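Local coordinates for twin-arginine translocation pathway signal protein (Burkholderia phytofirmans, PDB 2RJO) that probably serves as a periplasmic sugar-binding protein, holding beta-d-galactopyranose in the cleft between its two domains, at residues A[6-11]-A[32-37]. Residues are numbered along the deposited sequence; the frame is centred on the assembly and turned at random.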
ATOM      1  N   THR A   6       3.823 -16.640  21.582  1.00 21.40           N
ATOM      2  CA  THR A   6       2.988 -16.347  20.437  1.00 20.79           C
ATOM      3  C   THR A   6       3.934 -15.963  19.308  1.00 21.42           C
ATOM      4  O   THR A   6       4.941 -15.304  19.543  1.00 21.40           O
ATOM      5  CB  THR A   6       2.043 -15.162  20.719  1.00 20.84           C
ATOM      6  OG1 THR A   6       1.028 -15.570  21.644  1.00 20.76           O
ATOM      7  CG2 THR A   6       1.390 -14.691  19.436  1.00 17.28           C
ATOM      8  N   THR A   7       3.632 -16.397  18.090  1.00 21.72           N
ATOM      9  CA  THR A   7       4.479 -16.052  16.957  1.00 20.89           C
ATOM     10  C   THR A   7       3.857 -14.887  16.202  1.00 20.56           C
ATOM     11  O   THR A   7       2.642 -14.814  16.047  1.00 21.49           O
ATOM     12  CB  THR A   7       4.658 -17.258  15.990  1.00 21.80           C
ATOM     13  OG1 THR A   7       5.352 -18.314  16.666  1.00 21.47           O
ATOM     14  CG2 THR A   7       5.476 -16.858  14.777  1.00 20.20           C
ATOM     15  N   LEU A   8       4.686 -13.951  15.767  1.00 19.09           N
ATOM     16  CA  LEU A   8       4.184 -12.829  14.999  1.00 19.78           C
ATOM     17  C   LEU A   8       4.650 -13.065  13.564  1.00 21.22           C
ATOM     18  O   LEU A   8       5.826 -13.360  13.335  1.00 21.87           O
ATOM     19  CB  LEU A   8       4.742 -11.507  15.545  1.00 20.17           C
ATOM     20  CG  LEU A   8       4.360 -11.137  16.981  1.00 18.70           C
ATOM     21  CD1 LEU A   8       4.999  -9.821  17.365  1.00 17.96           C
ATOM     22  CD2 LEU A   8       2.851 -11.048  17.107  1.00 19.33           C
ATOM     23  N   ALA A   9       3.734 -12.958  12.603  1.00 21.71           N
ATOM     24  CA  ALA A   9       4.091 -13.164  11.204  1.00 18.87           C
ATOM     25  C   ALA A   9       3.535 -12.060  10.319  1.00 19.21           C
ATOM     26  O   ALA A   9       2.486 -11.484  10.608  1.00 15.35           O
ATOM     27  CB  ALA A   9       3.586 -14.504  10.728  1.00 19.70           C
ATOM     28  N   CYS A  10       4.256 -11.763   9.242  1.00 20.29           N
ATOM     29  CA  CYS A  10       3.841 -10.730   8.304  1.00 20.28           C
ATOM     30  C   CYS A  10       3.949 -11.257   6.875  1.00 20.86           C
ATOM     31  O   CYS A  10       5.028 -11.668   6.430  1.00 22.52           O
ATOM     32  CB  CYS A  10       4.711  -9.489   8.482  1.00 22.83           C
ATOM     33  SG  CYS A  10       4.175  -8.061   7.525  1.00 26.95           S
ATOM     34  N   SER A  11       2.824 -11.259   6.164  1.00 18.13           N
ATOM     35  CA  SER A  11       2.783 -11.744   4.790  1.00 19.87           C
ATOM     36  C   SER A  11       2.584 -10.626   3.776  1.00 18.61           C
ATOM     37  O   SER A  11       1.681  -9.798   3.911  1.00 17.76           O
ATOM     38  CB  SER A  11       1.660 -12.771   4.614  1.00 19.12           C
ATOM     39  OG  SER A  11       1.534 -13.142   3.248  1.00 20.34           O
ATOM     40  N   LYS A  32      10.086  -6.943  17.984  1.00 23.30           N
ATOM     41  CA  LYS A  32      11.236  -6.602  18.805  1.00 24.65           C
ATOM     42  C   LYS A  32      10.820  -6.006  20.136  1.00 24.51           C
ATOM     43  O   LYS A  32      11.288  -6.432  21.194  1.00 24.51           O
ATOM     44  CB  LYS A  32      12.103  -5.581  18.070  1.00 27.48           C
ATOM     45  CG  LYS A  32      13.496  -6.048  17.750  1.00 31.30           C
ATOM     46  CD  LYS A  32      13.495  -7.211  16.787  1.00 33.58           C
ATOM     47  CE  LYS A  32      14.936  -7.612  16.446  1.00 35.49           C
ATOM     48  NZ  LYS A  32      15.683  -6.486  15.823  1.00 33.57           N
ATOM     49  N   SER A  33       9.940  -5.015  20.062  1.00 24.17           N
ATOM     50  CA  SER A  33       9.466  -4.309  21.234  1.00 22.95           C
ATOM     51  C   SER A  33       8.754  -5.203  22.238  1.00 23.71           C
ATOM     52  O   SER A  33       8.922  -5.028  23.445  1.00 23.88           O
ATOM     53  CB  SER A  33       8.553  -3.149  20.812  1.00 23.25           C
ATOM     54  OG  SER A  33       7.323  -3.617  20.294  1.00 23.07           O
ATOM     55  N   VAL A  34       7.978  -6.170  21.754  1.00 21.24           N
ATOM     56  CA  VAL A  34       7.264  -7.064  22.656  1.00 21.29           C
ATOM     57  C   VAL A  34       8.029  -8.355  22.950  1.00 20.91           C
ATOM     58  O   VAL A  34       7.550  -9.212  23.684  1.00 21.77           O
ATOM     59  CB  VAL A  34       5.863  -7.422  22.111  1.00 21.20           C
ATOM     60  CG1 VAL A  34       4.998  -6.174  22.067  1.00 22.07           C
ATOM     61  CG2 VAL A  34       5.981  -8.049  20.728  1.00 20.52           C
ATOM     62  N   GLY A  35       9.213  -8.490  22.365  1.00 20.64           N
ATOM     63  CA  GLY A  35      10.021  -9.674  22.587  1.00 21.23           C
ATOM     64  C   GLY A  35       9.413 -10.982  22.114  1.00 22.14           C
ATOM     65  O   GLY A  35       9.561 -12.006  22.784  1.00 22.58           O
ATOM     66  N   LEU A  36       8.724 -10.962  20.977  1.00 21.06           N
ATOM     67  CA  LEU A  36       8.123 -12.182  20.435  1.00 21.91           C
ATOM     68  C   LEU A  36       8.790 -12.570  19.115  1.00 21.32           C
ATOM     69  O   LEU A  36       9.230 -11.714  18.351  1.00 22.84           O
ATOM     70  CB  LEU A  36       6.613 -12.002  20.218  1.00 22.25           C
ATOM     71  CG  LEU A  36       5.750 -11.723  21.449  1.00 19.97           C
ATOM     72  CD1 LEU A  36       4.362 -11.323  21.014  1.00 21.56           C
ATOM     73  CD2 LEU A  36       5.690 -12.940  22.338  1.00 20.52           C
ATOM     74  N   PRO A  37       8.892 -13.876  18.842  1.00 20.23           N
ATOM     75  CA  PRO A  37       9.517 -14.317  17.595  1.00 20.45           C
ATOM     76  C   PRO A  37       8.767 -13.758  16.389  1.00 20.91           C
ATOM     77  O   PRO A  37       7.536 -13.659  16.395  1.00 19.95           O
ATOM     78  CB  PRO A  37       9.451 -15.844  17.693  1.00 19.65           C
ATOM     79  CG  PRO A  37       8.244 -16.082  18.552  1.00 21.45           C
ATOM     80  CD  PRO A  37       8.392 -15.024  19.618  1.00 21.82           C
TER
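Leu-8 reaches from the first strand toward the turn after the first helix and meets Leu-36 and Val-34 there. Its CG lies anti to the carbonyl carbon (chi1 -63°), and CD1, the branch that does most of the touching, ends 3.9 Å from CB of Leu-36. The same methyl approaches Val-34 through CG2 of that residue, also at 3.9 Å, so it sits against both the last helical turn and the residue that follows the turn. The leucine side chains cross obliquely: CD1 of Leu-36 lies over the branch point of Leu-8, 4.0 Å from its CG, while CD2 of Leu-36 turns to the backbone and comes 3.7 Å from O of Thr-6. That carbonyl oxygen also lies 3.5 Å from both CD and CG of Pro-37. OG1 of Thr-7 is its nearest side-chain atom to Pro-37, loosely beside CG, with the two side chains crossing at about a right angle. One backbone hydrogen bond ties the segments, from N of Leu-8 to O of Pro-37 at 2.9 Å, nearly straight at 165°. Gly-35, with positive phi (63°), a conformation that favours glycine, ends the helix in a Schellman motif, and its N bonds to O of Lys-32 at 3.1 Å. Leu-261 and Leu-265 of helix 253-268 extend the apolar patch, touching Leu-8 and the Val-34/Leu-36 pair respectively, and Phe-30 and Ala-31 pack on Leu-8 from helix 18-34. The arrangement is the return of a beta-alpha-beta crossover, where strand 7-12, helix 18-34 and strand 38-42 join and the outgoing chain pairs parallel with the first strand, as in the Rossmann-like domains of periplasmic binding proteins.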